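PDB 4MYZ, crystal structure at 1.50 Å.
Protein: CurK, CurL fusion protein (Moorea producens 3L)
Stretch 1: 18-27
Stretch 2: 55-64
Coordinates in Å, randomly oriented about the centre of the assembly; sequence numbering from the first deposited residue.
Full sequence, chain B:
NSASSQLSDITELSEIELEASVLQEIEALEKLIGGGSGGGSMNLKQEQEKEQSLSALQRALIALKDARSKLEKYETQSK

Stretch 1 18-27: LEASVLQEIE
Stretch 2 (55-64) SALQRALIAL

Residues 18-27 are helical throughout, with phi between -67° and -55° and psi between -48° and -37°; the helix extends beyond the stretch at both ends. In the second stretch Ser55 is extended (phi/psi -82/166) and occupies the N-cap position, and helix 56-64 follows and runs on. The two axes point the same general way, their N-to-C directions differing by 29° (signed crossing angle 29°), and approach to 9.5 Å. Two CA pairs set the register. Glu19 CA lies 5.6 Å from Ala56 CA. Ile26 CA lies 6.4 Å from Ala63 CA. Each pair lies seven residues from the other along its own helix, so the same faces meet again after two turns.

The principal bump is Ile26. Its CA-to-CB bond points toward the second helix, and with chi1 -67° (m) and chi2 171° (t) the side chain enters a hollow bounded by Ala56, Arg59, Ala60 and Ala63, a knob in a hole. Ile26 CD1 reaches the floor, 3.6 Å from both Arg59 C and Ala60 N and 4.3 Å from Ala56 O. Three of the four bounding residues are alanines, and CD1 meets backbone atoms as well as methyl groups. The walls are also in contact, with Ile26 CD1 3.8 Å from Arg59 CB and 4.4 Å from Ala60 CB, while Ile26 CG1 packs 3.9 Å from Ala63 CB.

Ala56 makes the reciprocal small bump. The CA-to-CB bond of Ala56 points toward the first helix, and Ala56 CB lies 3.9 Å from both Glu19 O and Glu19 CB, 4.3 Å from Val22 CG1 and 4.2 Å from Leu23 CG. The methyl therefore meets backbone as well as side chains, consistent with the short CA separation here. Val22, a turn before Ile26, also points toward the second helix; at chi1 163° (t), its CG1 sits 4.1 Å from Ala60 CB and 4.0 Å from Ala56 O.

Leu23 starts sideways, but chi1 -67° (m) and chi2 169° (t) bring its end nearer, placing Leu23 CD2 3.8 Å from Arg59 CD. Arg59 points toward the first helix at CB and has chi1 -65° (m), then an extended run through chi2 -161° (t) and chi3 -178° (t), with chi4 at -86°. The closest contact between Leu23 and Arg59 falls on an aliphatic carbon, Arg59 CD, and Leu23 CD2 also approaches the guanidinium obliquely.

No direct hydrogen bond joins the stretches, and 316 Å² is buried in total, so their direct contact rests on van der Waals fit. A water provides a polar link at the N-terminal end of the second helix: it accepts from Ala56 N at 3.0 Å and donates weakly to Glu19 OE1 at 3.2 Å. Glu19 has chi1 -68° (m), chi2 172° (t) and chi3 9°.

The start of that helix is fixed by a reciprocal pair: Ser55 N donates to Gln58 OE1 at 2.9 Å (166°), and Gln58 N donates weakly to Ser55 OG at 3.3 Å (163°), the capping bond. Ser55 chi1 is 67° (p); Gln58 has chi1 -75° (m), chi2 169° (t) and chi3 -33°.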

# COMPACT_ATOMS: atom_id res chain seq x y z
N LEU B 18 13.15 -3.45 -0.03
CA LEU B 18 11.80 -3.16 0.45
C LEU B 18 10.96 -2.45 -0.61
O LEU B 18 9.81 -2.84 -0.88
CB LEU B 18 11.90 -2.35 1.75
CG LEU B 18 10.62 -1.75 2.30
CD1 LEU B 18 9.64 -2.85 2.69
CD2 LEU B 18 10.90 -0.80 3.45
N GLU B 19 11.54 -1.44 -1.25
CA GLU B 19 10.87 -0.77 -2.36
C GLU B 19 10.50 -1.75 -3.47
O GLU B 19 9.37 -1.72 -3.97
CB GLU B 19 11.73 0.38 -2.90
CG GLU B 19 11.89 1.53 -1.94
CD GLU B 19 12.88 2.58 -2.37
OE1 GLU B 19 13.38 2.52 -3.52
OE2 GLU B 19 13.20 3.47 -1.55
N ALA B 20 11.42 -2.62 -3.86
CA ALA B 20 11.15 -3.61 -4.90
C ALA B 20 10.04 -4.55 -4.50
O ALA B 20 9.18 -4.88 -5.32
CB ALA B 20 12.39 -4.39 -5.22
N SER B 21 10.05 -4.99 -3.24
CA SER B 21 9.04 -5.91 -2.76
C SER B 21 7.65 -5.26 -2.73
O SER B 21 6.65 -5.91 -3.06
CB SER B 21 9.40 -6.40 -1.37
OG SER B 21 10.56 -7.24 -1.39
N VAL B 22 7.59 -4.00 -2.32
CA VAL B 22 6.35 -3.25 -2.36
C VAL B 22 5.82 -3.20 -3.80
O VAL B 22 4.64 -3.41 -4.06
CB VAL B 22 6.57 -1.86 -1.75
CG1 VAL B 22 5.46 -0.89 -2.13
CG2 VAL B 22 6.68 -2.00 -0.25
N LEU B 23 6.69 -2.88 -4.74
CA LEU B 23 6.26 -2.78 -6.14
C LEU B 23 5.74 -4.11 -6.67
O LEU B 23 4.73 -4.18 -7.38
CB LEU B 23 7.37 -2.23 -7.03
CG LEU B 23 7.74 -0.78 -6.75
CD1 LEU B 23 9.01 -0.40 -7.48
CD2 LEU B 23 6.63 0.15 -7.20
N GLN B 24 6.42 -5.20 -6.31
CA GLN B 24 5.95 -6.52 -6.71
C GLN B 24 4.56 -6.82 -6.13
O GLN B 24 3.70 -7.41 -6.79
CB GLN B 24 6.93 -7.59 -6.24
CG GLN B 24 8.28 -7.61 -6.95
CD GLN B 24 9.32 -8.37 -6.11
OE1 GLN B 24 8.97 -9.18 -5.26
NE2 GLN B 24 10.59 -8.07 -6.32
N GLU B 25 4.33 -6.43 -4.88
CA GLU B 25 3.01 -6.65 -4.31
C GLU B 25 1.95 -5.80 -4.98
O GLU B 25 0.83 -6.28 -5.18
CB GLU B 25 3.00 -6.41 -2.81
CG GLU B 25 1.97 -7.22 -2.08
CD GLU B 25 2.25 -8.73 -2.11
OE1 GLU B 25 1.27 -9.47 -2.06
OE2 GLU B 25 3.43 -9.16 -2.16
N ILE B 26 2.29 -4.56 -5.35
CA ILE B 26 1.35 -3.69 -6.05
C ILE B 26 0.95 -4.28 -7.41
O ILE B 26 -0.22 -4.26 -7.79
CB ILE B 26 1.91 -2.27 -6.21
CG1 ILE B 26 2.05 -1.59 -4.84
CG2 ILE B 26 1.02 -1.45 -7.10
CD1 ILE B 26 2.78 -0.29 -4.86
N GLU B 27 1.94 -4.78 -8.15
CA GLU B 27 1.65 -5.46 -9.43
C GLU B 27 0.65 -6.60 -9.24
O GLU B 27 -0.31 -6.75 -10.01
CB GLU B 27 2.94 -6.00 -10.04
CG GLU B 27 2.75 -6.84 -11.30
CD GLU B 27 2.21 -6.05 -12.49
OE1 GLU B 27 2.37 -4.81 -12.52
OE2 GLU B 27 1.60 -6.69 -13.38
N SER B 55 7.50 7.32 -6.62
CA SER B 55 8.26 6.41 -5.78
C SER B 55 7.40 5.23 -5.32
O SER B 55 6.16 5.27 -5.42
CB SER B 55 8.74 7.17 -4.55
OG SER B 55 7.64 7.55 -3.73
N ALA B 56 8.03 4.18 -4.79
CA ALA B 56 7.29 3.04 -4.26
C ALA B 56 6.26 3.45 -3.20
O ALA B 56 5.16 2.92 -3.17
CB ALA B 56 8.24 2.00 -3.69
N LEU B 57 6.61 4.38 -2.32
CA LEU B 57 5.69 4.77 -1.27
C LEU B 57 4.48 5.50 -1.85
O LEU B 57 3.36 5.34 -1.39
CB LEU B 57 6.39 5.63 -0.19
CG LEU B 57 5.55 5.92 1.07
CD1 LEU B 57 5.11 4.66 1.77
CD2 LEU B 57 6.41 6.83 1.97
N GLN B 58 4.70 6.32 -2.86
CA GLN B 58 3.59 7.00 -3.56
C GLN B 58 2.69 5.97 -4.22
O GLN B 58 1.46 6.07 -4.14
CB GLN B 58 4.12 7.99 -4.59
CG GLN B 58 4.66 9.27 -3.95
CD GLN B 58 5.42 10.16 -4.92
OE1 GLN B 58 6.07 9.70 -5.84
NE2 GLN B 58 5.42 11.46 -4.61
N ARG B 59 3.30 5.02 -4.94
CA ARG B 59 2.50 3.97 -5.54
C ARG B 59 1.74 3.14 -4.49
O ARG B 59 0.62 2.70 -4.73
CB ARG B 59 3.32 3.07 -6.45
CG ARG B 59 3.89 3.73 -7.67
CD ARG B 59 4.25 2.66 -8.67
NE ARG B 59 4.86 3.14 -9.91
CZ ARG B 59 4.19 3.56 -10.97
NH1 ARG B 59 2.87 3.65 -10.96
NH2 ARG B 59 4.87 3.88 -12.07
N ALA B 60 2.37 2.94 -3.34
CA ALA B 60 1.73 2.19 -2.25
C ALA B 60 0.50 2.90 -1.78
O ALA B 60 -0.50 2.25 -1.51
CB ALA B 60 2.66 1.94 -1.11
N LEU B 61 0.54 4.22 -1.63
CA LEU B 61 -0.65 4.96 -1.20
C LEU B 61 -1.80 4.74 -2.18
O LEU B 61 -2.93 4.50 -1.79
CB LEU B 61 -0.33 6.45 -1.05
CG LEU B 61 -1.52 7.32 -0.64
CD1 LEU B 61 -2.16 6.81 0.62
CD2 LEU B 61 -1.07 8.77 -0.54
N ILE B 62 -1.49 4.87 -3.47
CA ILE B 62 -2.53 4.69 -4.51
C ILE B 62 -3.12 3.27 -4.42
O ILE B 62 -4.34 3.09 -4.45
CB ILE B 62 -1.96 5.00 -5.90
CG1 ILE B 62 -1.64 6.48 -6.02
CG2 ILE B 62 -2.91 4.57 -6.99
CD1 ILE B 62 -0.78 6.84 -7.19
N ALA B 63 -2.26 2.27 -4.28
CA ALA B 63 -2.69 0.88 -4.27
C ALA B 63 -3.50 0.58 -3.02
O ALA B 63 -4.49 -0.18 -3.10
CB ALA B 63 -1.47 -0.02 -4.33
N LEU B 64 -3.10 1.12 -1.87
CA LEU B 64 -3.85 0.92 -0.62
C LEU B 64 -5.23 1.54 -0.73
O LEU B 64 -6.24 0.95 -0.27
CB LEU B 64 -3.07 1.48 0.59
CG LEU B 64 -1.81 0.69 0.95
CD1 LEU B 64 -0.92 1.56 1.82
CD2 LEU B 64 -2.18 -0.64 1.60
O HOH W 1 11.02 3.87 -5.21